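Local atomic coordinates of glutamate ABC superfamily ATP binding cassette transporter, binding protein (Enterococcus faecium DO, PDB entry 5EYF), a protein that binds L-glutamate and probably delivers it to a membrane-bound ABC transporter for import into the cell. Residues B[69-72]-B[73-77]; B[88-91]-B[92-95]; B[109-112]-B[113-117]; B[151-155]-B[156-160]; B[172-175]-B[176-179]. All coordinates share one frame; numbering follows the deposited sequence.

Four of the five contacts, 1, 2, 4 and 5, reach the bound glutamate from short helices and their N-terminal ends, whereas contact 3 is a strand-ending turn with its centre about 23 Å from that of the chain. Contacts 1 and 2 supply the two arginines for the ligand's carboxylates and touch each other through Arg70 with Arg92 and Lys75 with Gln95. Contact 5 is the buried one and brings Asp174 to the ammonium group; contact 4 adds the tyrosine Tyr156, which packs on Ile177 and Thr173 of contact 5. Contact 2 is the most superficial of the four and meets the second subunit. Contact 3, mainly apolar, with a turn bond and an ST-turn bond, packs Leu110 on Phe160 and Leu178.

Contact 1 (B[69-72]-B[73-77]); sequences TRIP and LLKNG. With GLU (glutamic acid), chain E.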
# COMPACT_ATOMS: atom_id res chain seq x y z
N THR B 69 -17.96 14.42 -7.93
CA THR B 69 -18.23 14.56 -9.34
C THR B 69 -17.31 13.73 -10.23
O THR B 69 -17.59 13.60 -11.42
CB THR B 69 -18.11 16.03 -9.77
OG1 THR B 69 -16.75 16.45 -9.57
CG2 THR B 69 -19.06 16.91 -8.96
N ARG B 70 -16.25 13.13 -9.68
CA ARG B 70 -15.24 12.59 -10.58
C ARG B 70 -15.78 11.43 -11.42
O ARG B 70 -15.58 11.39 -12.64
CB ARG B 70 -13.97 12.20 -9.81
CG ARG B 70 -14.14 11.21 -8.69
CD ARG B 70 -12.85 11.13 -7.89
NE ARG B 70 -13.11 10.35 -6.68
CZ ARG B 70 -12.35 10.34 -5.59
NH1 ARG B 70 -11.22 11.03 -5.52
NH2 ARG B 70 -12.76 9.61 -4.55
N ILE B 71 -16.49 10.48 -10.80
CA ILE B 71 -16.98 9.36 -11.62
C ILE B 71 -18.08 9.85 -12.58
O ILE B 71 -18.03 9.52 -13.77
CB ILE B 71 -17.43 8.17 -10.74
CG1 ILE B 71 -16.22 7.51 -10.06
CG2 ILE B 71 -18.17 7.14 -11.59
CD1 ILE B 71 -16.62 6.29 -9.24
N PRO B 72 -19.09 10.62 -12.15
CA PRO B 72 -20.06 11.14 -13.13
C PRO B 72 -19.44 11.85 -14.32
O PRO B 72 -19.83 11.57 -15.46
CB PRO B 72 -20.94 12.07 -12.28
CG PRO B 72 -20.91 11.45 -10.93
CD PRO B 72 -19.49 10.95 -10.77
N LEU B 73 -18.42 12.69 -14.10
CA LEU B 73 -17.76 13.38 -15.20
C LEU B 73 -16.99 12.42 -16.09
O LEU B 73 -16.99 12.57 -17.32
CB LEU B 73 -16.82 14.45 -14.65
CG LEU B 73 -17.56 15.66 -14.09
CD1 LEU B 73 -16.61 16.53 -13.29
CD2 LEU B 73 -18.14 16.43 -15.26
N LEU B 74 -16.31 11.44 -15.49
CA LEU B 74 -15.61 10.44 -16.29
C LEU B 74 -16.58 9.64 -17.15
O LEU B 74 -16.35 9.45 -18.35
CB LEU B 74 -14.81 9.51 -15.38
CG LEU B 74 -13.99 8.46 -16.15
CD1 LEU B 74 -12.85 9.08 -16.95
CD2 LEU B 74 -13.40 7.46 -15.16
N LYS B 75 -17.65 9.12 -16.54
CA LYS B 75 -18.52 8.23 -17.29
C LYS B 75 -19.31 8.97 -18.35
O LYS B 75 -19.73 8.37 -19.34
CB LYS B 75 -19.44 7.47 -16.32
CG LYS B 75 -18.64 6.59 -15.34
CD LYS B 75 -19.52 5.54 -14.64
CE LYS B 75 -20.13 4.55 -15.62
NZ LYS B 75 -19.14 3.53 -16.07
N ASN B 76 -19.45 10.28 -18.20
CA ASN B 76 -20.14 11.09 -19.19
C ASN B 76 -19.21 11.56 -20.31
O ASN B 76 -19.69 12.19 -21.26
CB ASN B 76 -20.77 12.29 -18.51
CG ASN B 76 -21.79 12.95 -19.38
OD1 ASN B 76 -22.77 12.31 -19.76
ND2 ASN B 76 -21.57 14.21 -19.73
N GLY B 77 -17.91 11.30 -20.21
CA GLY B 77 -16.99 11.70 -21.25
C GLY B 77 -16.44 13.11 -21.15
O GLY B 77 -15.72 13.54 -22.06
N GLU E . -8.31 8.41 -1.48
CA GLU E . -9.62 8.45 -0.81
C GLU E . -10.73 8.14 -1.81
O GLU E . -10.47 7.93 -3.01
CB GLU E . -9.88 9.80 -0.12
CG GLU E . -9.55 11.03 -0.97
CD GLU E . -10.54 11.30 -2.10
OE1 GLU E . -10.12 11.89 -3.10
OE2 GLU E . -11.76 11.03 -1.97
OXT GLU E . -11.91 8.06 -1.44
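Thr69, just ahead of the short helix 70-75, and Leu73 within it lie side by side, pointing the same way, with Thr69 OG1 3.7 Å from Leu73 CD1. The helix belongs to the solute-binding protein family 3 fold and carries one of the two arginines that hold the carboxylates of the bound glutamate. Thr69 OG1 itself is taken up by the backbone N of Thr66. A second side-by-side pair runs along another flank: the CG2 branch of Ile71 points away from the backbone N and lies alongside the Lys75 chain, Ile71 CG2 meeting Lys75 CD at 3.7 Å. That lysine then bends at its last two torsions, and its NZ bonds to Gln95 O and Asn205 OD1.

The backbone bonds follow the i to i+4 pattern. Leu73 N to Thr69 O is 2.9 Å, while Asn76 N to Pro72 O is longer, 3.1 Å. Gly77, with positive phi (86°), ends the helix in a Schellman motif, one of whose two bonds runs from Gly77 N to Leu74 O.

Arg70 leaves the helix in another direction. Its CG sits between the backbone N and the carbonyl carbon (chi1 57°), and from there the chain runs extended to a guanidinium that meets the ligand edge-on. Arg70 NH2 reaches GLU OE2 at 3.1 Å and makes a weak bond to GLU O, so the group spans both carboxylates; their negative charge probably offsets the closeness of the Arg92 guanidinium. The shortest of its bonds is Arg70 NH1 to GLU OE1, 2.8 Å.

Contact 2 (B[88-91]-B[92-95]); sequences ITDE and RKKQ. With GLU (glutamic acid), chain E.
The alpha-carboxylate oxygen O of the bound glutamate receives the NH1 of Arg92 at 2.7 Å in an almost straight bond (170°), and it also takes a weak bond from Arg70. Beside it Arg92 NH2 donates to GLU OXT at 2.8 Å, giving a two-pronged grip on the alpha-carboxylate, whose carbon lies in the guanidinium plane at its edge. The Arg92 chain is extended throughout from CG to NE, and this carries its head from the short helix 90-93 into the pocket; NH1 has a second acceptor in Thr87 O.

The base of the arginine is set by Thr89, the N-cap of that helix. Its OG1, placed between the backbone N and the carbonyl carbon (chi1 74°), accepts from Arg92 N at 2.9 Å. The same oxygen lies 3.3 Å from Arg92 CG, the two side chains crossing at a slant. Lys93 N returns to Thr89 O, also at 2.9 Å, whereas the bonds from Lys94 N to Asp90 O and Glu91 O are weak.

Around the outside, Asp90 OD1 meets Lys93 CD at 3.5 Å, and a water joins OD1 to Lys93 NZ. That ammonium group is also held by Glu245 O of the second subunit, whose Glu245 OE1 accepts from Asp90 N. Ile88, Arg92 and Lys93 pack on Phe98 of strand 96-98, and the backbone of Ile88 pairs with Pro199 of strand 198-205.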
# COMPACT_ATOMS: atom_id res chain seq x y z
N ILE B 88 -8.21 2.79 -5.33
CA ILE B 88 -8.73 1.61 -6.03
C ILE B 88 -9.53 0.77 -5.05
O ILE B 88 -8.99 0.31 -4.02
CB ILE B 88 -7.57 0.79 -6.63
CG1 ILE B 88 -6.78 1.65 -7.61
CG2 ILE B 88 -8.12 -0.43 -7.35
CD1 ILE B 88 -5.62 0.92 -8.21
N THR B 89 -10.78 0.52 -5.38
CA THR B 89 -11.63 -0.40 -4.61
C THR B 89 -12.40 -1.29 -5.57
O THR B 89 -12.70 -0.90 -6.70
CB THR B 89 -12.63 0.33 -3.68
OG1 THR B 89 -13.71 0.89 -4.44
CG2 THR B 89 -11.95 1.40 -2.80
N ASP B 90 -12.72 -2.52 -5.12
CA ASP B 90 -13.55 -3.41 -5.94
C ASP B 90 -14.92 -2.80 -6.23
O ASP B 90 -15.46 -3.01 -7.32
CB ASP B 90 -13.68 -4.79 -5.30
CG ASP B 90 -12.59 -5.73 -5.75
OD1 ASP B 90 -11.94 -5.41 -6.76
OD2 ASP B 90 -12.41 -6.79 -5.14
N GLU B 91 -15.46 -2.02 -5.29
CA GLU B 91 -16.75 -1.36 -5.52
C GLU B 91 -16.65 -0.30 -6.61
O GLU B 91 -17.58 -0.11 -7.40
CB GLU B 91 -17.23 -0.76 -4.20
CG GLU B 91 -17.13 -1.76 -3.04
CD GLU B 91 -15.87 -1.60 -2.17
OE1 GLU B 91 -15.88 -0.67 -1.33
OE2 GLU B 91 -14.89 -2.38 -2.32
N ARG B 92 -15.52 0.43 -6.67
CA ARG B 92 -15.30 1.38 -7.74
C ARG B 92 -14.99 0.70 -9.06
O ARG B 92 -15.34 1.23 -10.13
CB ARG B 92 -14.18 2.33 -7.33
CG ARG B 92 -14.67 3.37 -6.31
CD ARG B 92 -13.54 4.19 -5.72
NE ARG B 92 -14.02 5.19 -4.77
CZ ARG B 92 -13.23 6.04 -4.12
NH1 ARG B 92 -11.91 6.00 -4.33
NH2 ARG B 92 -13.75 6.96 -3.29
N LYS B 93 -14.38 -0.50 -9.00
CA LYS B 93 -14.10 -1.25 -10.22
C LYS B 93 -15.38 -1.70 -10.93
O LYS B 93 -15.32 -2.08 -12.10
CB LYS B 93 -13.19 -2.44 -9.88
CG LYS B 93 -11.77 -1.95 -9.53
CD LYS B 93 -10.82 -3.07 -9.15
CE LYS B 93 -10.65 -4.04 -10.28
NZ LYS B 93 -9.48 -4.95 -10.13
N LYS B 94 -16.53 -1.65 -10.27
CA LYS B 94 -17.78 -1.84 -11.00
C LYS B 94 -18.08 -0.68 -11.93
O LYS B 94 -18.81 -0.86 -12.92
CB LYS B 94 -18.94 -2.02 -10.03
CG LYS B 94 -18.66 -3.05 -8.98
CD LYS B 94 -18.40 -4.37 -9.60
CE LYS B 94 -18.49 -5.46 -8.56
NZ LYS B 94 -17.85 -6.71 -9.03
N GLN B 95 -17.56 0.51 -11.61
CA GLN B 95 -17.88 1.76 -12.29
C GLN B 95 -16.82 2.18 -13.30
O GLN B 95 -17.15 2.77 -14.34
CB GLN B 95 -18.05 2.89 -11.25
CG GLN B 95 -19.17 2.68 -10.20
CD GLN B 95 -19.17 3.74 -9.10
OE1 GLN B 95 -19.81 4.79 -9.22
NE2 GLN B 95 -18.46 3.46 -8.01
N GLU E . -8.31 8.41 -1.48
CA GLU E . -9.62 8.45 -0.81
C GLU E . -10.73 8.14 -1.81
O GLU E . -10.47 7.93 -3.01
CB GLU E . -9.88 9.80 -0.12
CG GLU E . -9.55 11.03 -0.97
CD GLU E . -10.54 11.30 -2.10
OE1 GLU E . -10.12 11.89 -3.10
OE2 GLU E . -11.76 11.03 -1.97
OXT GLU E . -11.91 8.06 -1.44
O HOH W 1 -15.28 -5.26 -8.81
O HOH W 2 -10.96 -7.38 -8.80

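Contact 3 (B[109-112]-B[113-117]); sequences LLVK and KGSQI
A type II beta turn from Lys112 to Ser115 ends the long strand 103-112 and folds the chain back so that Ile117 comes to lie against Leu109 and Val111. Ile117 CG2 is the atom that meets both, at 4.0 Å from Leu109 CD1 and 4.0 Å from Val111 CG1. The isoleucine side chain crosses that of Leu109 at about a right angle and that of Val111 obliquely. The CG2 branch is anti to the backbone N of Ile117, and this turns the methyl to both strand residues, which point to the same side of the strand.

The turn is closed by Ser115 N donating to Lys112 O at 3.0 Å (152°). Gly114, at its third position, takes the positive phi (94°) usual there in a type II turn. Directly after it Ser115 makes an ST turn, in which its OG accepts from Ile117 N at 3.0 Å. The serine also packs through its carbon, Ser115 CB lying 3.8 Å from Val111 CG2.

In the fold, strand 103-112 runs antiparallel to strands 170-172 and 188-191 of the mixed sheet, and Val111 and Lys113 bond through their backbones to Glu189 and Glu187. Leu109 and Ile117 also touch Leu123 and Thr127 respectively, in the loop that leads on to strand 128-132. Lys112 carries its NZ away from the turn, toward a long, weak ion pair with Glu187.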
# COMPACT_ATOMS: atom_id res chain seq x y z
N LEU B 109 -5.45 10.38 10.98
CA LEU B 109 -6.12 11.36 11.82
C LEU B 109 -5.26 12.60 11.99
O LEU B 109 -4.06 12.49 12.25
CB LEU B 109 -6.39 10.84 13.22
CG LEU B 109 -7.30 9.63 13.38
CD1 LEU B 109 -7.50 9.30 14.86
CD2 LEU B 109 -8.64 9.84 12.68
N LEU B 110 -5.89 13.77 11.94
CA LEU B 110 -5.26 15.03 12.26
C LEU B 110 -5.96 15.62 13.48
O LEU B 110 -7.20 15.68 13.52
CB LEU B 110 -5.38 16.00 11.07
CG LEU B 110 -4.71 17.38 11.17
CD1 LEU B 110 -3.26 17.24 10.82
CD2 LEU B 110 -5.39 18.42 10.26
N VAL B 111 -5.18 16.01 14.50
CA VAL B 111 -5.70 16.59 15.73
C VAL B 111 -4.86 17.80 16.09
O VAL B 111 -3.75 17.99 15.60
CB VAL B 111 -5.69 15.56 16.90
CG1 VAL B 111 -6.56 14.34 16.57
CG2 VAL B 111 -4.27 15.10 17.20
N LYS B 112 -5.41 18.65 16.97
CA LYS B 112 -4.59 19.69 17.58
C LYS B 112 -3.53 19.05 18.48
O LYS B 112 -3.82 18.14 19.26
CB LYS B 112 -5.48 20.62 18.41
CG LYS B 112 -4.76 21.80 19.04
CD LYS B 112 -5.74 22.62 19.87
CE LYS B 112 -5.03 23.48 20.90
NZ LYS B 112 -4.75 24.84 20.37
N LYS B 113 -2.30 19.54 18.38
CA LYS B 113 -1.25 19.08 19.30
C LYS B 113 -1.71 19.14 20.75
O LYS B 113 -2.31 20.13 21.19
CB LYS B 113 0.02 19.91 19.14
CG LYS B 113 0.76 19.56 17.91
CD LYS B 113 1.89 20.52 17.65
CE LYS B 113 2.54 20.18 16.32
NZ LYS B 113 3.88 20.79 16.20
N GLY B 114 -1.43 18.07 21.48
CA GLY B 114 -1.84 17.95 22.86
C GLY B 114 -3.14 17.23 23.05
O GLY B 114 -3.52 16.96 24.20
N SER B 115 -3.86 16.92 21.95
CA SER B 115 -5.08 16.14 22.05
C SER B 115 -4.85 14.85 22.83
O SER B 115 -3.78 14.25 22.78
CB SER B 115 -5.60 15.79 20.65
OG SER B 115 -6.79 15.05 20.75
N GLN B 116 -5.89 14.42 23.55
CA GLN B 116 -5.88 13.10 24.16
C GLN B 116 -6.00 11.98 23.11
O GLN B 116 -5.60 10.85 23.39
CB GLN B 116 -7.03 13.03 25.18
CG GLN B 116 -7.11 11.78 26.06
CD GLN B 116 -5.89 11.54 26.92
OE1 GLN B 116 -5.52 10.39 27.16
NE2 GLN B 116 -5.25 12.61 27.39
N ILE B 117 -6.49 12.29 21.92
CA ILE B 117 -6.67 11.32 20.84
C ILE B 117 -5.31 11.03 20.20
O ILE B 117 -4.67 11.94 19.66
CB ILE B 117 -7.67 11.85 19.80
CG1 ILE B 117 -9.07 11.93 20.43
CG2 ILE B 117 -7.68 10.99 18.52
CD1 ILE B 117 -10.08 12.69 19.60

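Contact 4 (B[151-155]-B[156-160]); sequences LELEN and YAEAF. With GLU (glutamic acid), chain E.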
# COMPACT_ATOMS: atom_id res chain seq x y z
N LEU B 151 -19.14 14.19 11.65
CA LEU B 151 -19.68 15.41 11.07
C LEU B 151 -19.06 15.50 9.68
O LEU B 151 -17.83 15.61 9.54
CB LEU B 151 -19.34 16.64 11.92
CG LEU B 151 -19.74 18.01 11.36
CD1 LEU B 151 -21.25 18.12 11.21
CD2 LEU B 151 -19.18 19.13 12.24
N GLU B 152 -19.90 15.38 8.66
CA GLU B 152 -19.44 15.40 7.28
C GLU B 152 -19.60 16.81 6.74
O GLU B 152 -20.66 17.43 6.90
CB GLU B 152 -20.22 14.38 6.45
CG GLU B 152 -19.55 13.02 6.33
CD GLU B 152 -20.51 11.91 5.94
OE1 GLU B 152 -21.51 11.72 6.66
OE2 GLU B 152 -20.27 11.22 4.92
N LEU B 153 -18.54 17.33 6.12
CA LEU B 153 -18.51 18.70 5.61
C LEU B 153 -18.33 18.65 4.09
O LEU B 153 -18.07 17.61 3.50
CB LEU B 153 -17.39 19.51 6.28
CG LEU B 153 -17.49 19.87 7.77
CD1 LEU B 153 -18.95 20.17 8.16
CD2 LEU B 153 -16.91 18.80 8.67
N GLU B 154 -18.45 19.81 3.45
CA GLU B 154 -18.49 19.80 1.99
C GLU B 154 -17.13 19.63 1.35
O GLU B 154 -17.06 19.18 0.20
CB GLU B 154 -19.14 21.08 1.47
CG GLU B 154 -20.57 21.28 1.93
CD GLU B 154 -21.51 20.20 1.44
OE1 GLU B 154 -21.16 19.48 0.47
OE2 GLU B 154 -22.61 20.06 2.02
N ASN B 155 -16.04 19.98 2.04
CA ASN B 155 -14.71 19.90 1.44
C ASN B 155 -13.66 19.93 2.55
O ASN B 155 -13.98 20.14 3.73
CB ASN B 155 -14.49 21.03 0.40
CG ASN B 155 -14.76 22.43 0.96
OD1 ASN B 155 -14.25 22.80 2.01
ND2 ASN B 155 -15.57 23.22 0.25
N TYR B 156 -12.40 19.76 2.15
CA TYR B 156 -11.33 19.71 3.14
C TYR B 156 -11.20 21.03 3.88
O TYR B 156 -10.96 21.05 5.08
CB TYR B 156 -9.99 19.37 2.49
CG TYR B 156 -9.95 18.10 1.72
CD1 TYR B 156 -10.30 16.88 2.30
CD2 TYR B 156 -9.54 18.09 0.40
CE1 TYR B 156 -10.24 15.70 1.57
CE2 TYR B 156 -9.48 16.92 -0.34
CZ TYR B 156 -9.87 15.74 0.25
OH TYR B 156 -9.80 14.55 -0.49
N ALA B 157 -11.33 22.15 3.16
CA ALA B 157 -11.20 23.45 3.80
C ALA B 157 -12.21 23.61 4.92
O ALA B 157 -11.88 24.06 6.02
CB ALA B 157 -11.35 24.57 2.76
N GLU B 158 -13.46 23.22 4.65
CA GLU B 158 -14.52 23.32 5.65
C GLU B 158 -14.25 22.37 6.81
O GLU B 158 -14.46 22.71 7.98
CB GLU B 158 -15.87 22.97 5.01
CG GLU B 158 -16.85 24.07 4.88
CD GLU B 158 -18.24 23.60 5.27
OE1 GLU B 158 -18.68 22.54 4.75
OE2 GLU B 158 -18.88 24.26 6.12
N ALA B 159 -13.80 21.15 6.49
CA ALA B 159 -13.46 20.19 7.52
C ALA B 159 -12.35 20.71 8.41
O ALA B 159 -12.38 20.54 9.63
CB ALA B 159 -13.05 18.86 6.87
N PHE B 160 -11.35 21.36 7.82
CA PHE B 160 -10.24 21.86 8.63
C PHE B 160 -10.64 23.07 9.48
O PHE B 160 -10.21 23.18 10.63
CB PHE B 160 -9.04 22.17 7.75
CG PHE B 160 -7.86 22.63 8.52
CD1 PHE B 160 -7.34 21.82 9.52
CD2 PHE B 160 -7.29 23.88 8.29
CE1 PHE B 160 -6.27 22.22 10.26
CE2 PHE B 160 -6.20 24.28 9.04
CZ PHE B 160 -5.69 23.45 10.02
N GLU E . -8.31 8.41 -1.48
CA GLU E . -9.62 8.45 -0.81
C GLU E . -10.73 8.14 -1.81
O GLU E . -10.47 7.93 -3.01
CB GLU E . -9.88 9.80 -0.12
CG GLU E . -9.55 11.03 -0.97
CD GLU E . -10.54 11.30 -2.10
OE1 GLU E . -10.12 11.89 -3.10
OE2 GLU E . -11.76 11.03 -1.97
OXT GLU E . -11.91 8.06 -1.44
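Asn155 turns its CG into the position between its backbone N and carbonyl carbon (chi1 54°), which swings OD1 back over the first turn of helix 156-164. There OD1 accepts from Glu158 N at 2.8 Å, met nearly along its own C=O direction, and caps the helix. Glu158 answers in the reverse sense: with chi1 at -112° and a bend at chi2, its chain curls back so that OE1 accepts from Glu154 N at 3.0 Å, an almost straight bond (173°). Together the two bonds join the end of the strand and its following loop to the first turn of the helix.

Glu154 and Glu158 lie side by side with their carboxylate planes nearly parallel, yet Glu154 OE2 and Glu158 OE1 remain 5.4 Å apart. Leu153 crosses Glu158 at about a right angle, Leu153 CB 3.6 Å from Glu158 OE1, and its CD2 reaches Ala159 CA at 3.9 Å. The first i to i+4 bond, Ala159 N to Asn155 O, is 2.9 Å.

Tyr156 packs on Val132 and Met171, and its OH comes within 3.6 Å of GLU CG. Lys22 and Thr25 touch the same side chain. Asn155 is the N-cap of helix 156-164, at a strand-to-helix junction of an alpha/beta lobe that follows strand 149-153; Tyr156, the helix's first residue, lines the glutamate pocket.

Contact 5 (B[172-175]-B[176-179]); sequences TTDN and AILL. With GLU (glutamic acid), chain E.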
# COMPACT_ATOMS: atom_id res chain seq x y z
N THR B 172 -10.24 13.44 9.50
CA THR B 172 -9.72 12.26 8.83
C THR B 172 -9.83 12.36 7.31
O THR B 172 -10.81 12.88 6.77
CB THR B 172 -10.42 10.99 9.36
OG1 THR B 172 -9.70 9.84 8.91
CG2 THR B 172 -11.87 10.88 8.91
N THR B 173 -8.77 11.90 6.64
CA THR B 173 -8.72 11.64 5.21
C THR B 173 -7.34 11.02 5.00
O THR B 173 -6.74 10.54 5.98
CB THR B 173 -8.97 12.89 4.33
OG1 THR B 173 -8.90 12.54 2.94
CG2 THR B 173 -7.96 14.01 4.59
N ASP B 174 -6.85 10.96 3.77
CA ASP B 174 -5.61 10.24 3.54
C ASP B 174 -4.45 10.98 4.19
O ASP B 174 -4.40 12.21 4.18
CB ASP B 174 -5.34 10.11 2.04
CG ASP B 174 -6.38 9.28 1.29
OD1 ASP B 174 -7.17 8.56 1.95
OD2 ASP B 174 -6.41 9.38 0.02
N ASN B 175 -3.48 10.21 4.69
CA ASN B 175 -2.32 10.81 5.34
C ASN B 175 -1.64 11.86 4.48
O ASN B 175 -1.32 12.95 4.96
CB ASN B 175 -1.32 9.73 5.76
CG ASN B 175 -0.85 8.82 4.61
OD1 ASN B 175 -1.36 8.79 3.47
ND2 ASN B 175 0.17 8.07 4.93
N ALA B 176 -1.44 11.58 3.18
CA ALA B 176 -0.72 12.51 2.31
C ALA B 176 -1.49 13.81 2.13
O ALA B 176 -0.88 14.86 1.92
CB ALA B 176 -0.45 11.89 0.94
N ILE B 177 -2.82 13.74 2.18
CA ILE B 177 -3.64 14.93 2.08
C ILE B 177 -3.56 15.73 3.37
O ILE B 177 -3.40 16.96 3.34
CB ILE B 177 -5.08 14.55 1.74
CG1 ILE B 177 -5.12 13.84 0.38
CG2 ILE B 177 -5.99 15.80 1.79
CD1 ILE B 177 -6.46 13.25 -0.00
N LEU B 178 -3.62 15.04 4.52
CA LEU B 178 -3.51 15.71 5.81
C LEU B 178 -2.16 16.38 5.96
O LEU B 178 -2.06 17.44 6.58
CB LEU B 178 -3.72 14.72 6.95
CG LEU B 178 -5.15 14.23 7.10
CD1 LEU B 178 -5.20 13.17 8.19
CD2 LEU B 178 -6.07 15.37 7.42
N LEU B 179 -1.11 15.76 5.43
CA LEU B 179 0.20 16.42 5.41
C LEU B 179 0.13 17.76 4.68
O LEU B 179 0.72 18.74 5.13
CB LEU B 179 1.24 15.53 4.75
CG LEU B 179 1.90 14.47 5.64
CD1 LEU B 179 2.94 13.72 4.84
CD2 LEU B 179 2.52 15.09 6.88
N GLU E . -8.31 8.41 -1.48
CA GLU E . -9.62 8.45 -0.81
C GLU E . -10.73 8.14 -1.81
O GLU E . -10.47 7.93 -3.01
CB GLU E . -9.88 9.80 -0.12
CG GLU E . -9.55 11.03 -0.97
CD GLU E . -10.54 11.30 -2.10
OE1 GLU E . -10.12 11.89 -3.10
OE2 GLU E . -11.76 11.03 -1.97
OXT GLU E . -11.91 8.06 -1.44
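The chain turns a corner at Thr173 and enters helix 175-182 through Asp174, whose carbonyl O accepts from Leu178 N at 3.0 Å and, weakly, from Ile177 N. Across this corner the methyl of Thr173 does the packing. Its CG2 lies 3.7 Å from Leu178 CD2, the two side chains sliding past each other in opposite directions, and 3.9 Å from Ile177 CG2, where they cross at about a right angle. With OG1 anti to the backbone N (chi1 180°), the methyl is the branch that faces the helix, and OG1 is left beside Ile177 CD1.

Asp174 stands at the N-cap position, but its carboxylate makes no capping bond; it turns instead to the ligand. In the glutamate pocket Asp174 OD2 accepts from the ammonium N of the ligand at 2.6 Å, and Tyr200 OH bonds to the same oxygen. Ile177 CD1 packs beside this group, 3.9 Å from Asp174 OD2 and 3.9 Å from GLU CG, so that the isoleucine touches both the acid and the ligand's own side chain.

Asn175 folds over its own backbone, CG between N and the carbonyl carbon (chi1 56°), and Asn175 OD1 accepts a weak bond, 2.8 Å, from Ala176 N. The stronger partner of that oxygen is the N of Gly106, in strand 103-112. Farther along, Leu178 rests on Leu110 and Leu190, and Leu179 N closes on Asn175 O at 2.9 Å.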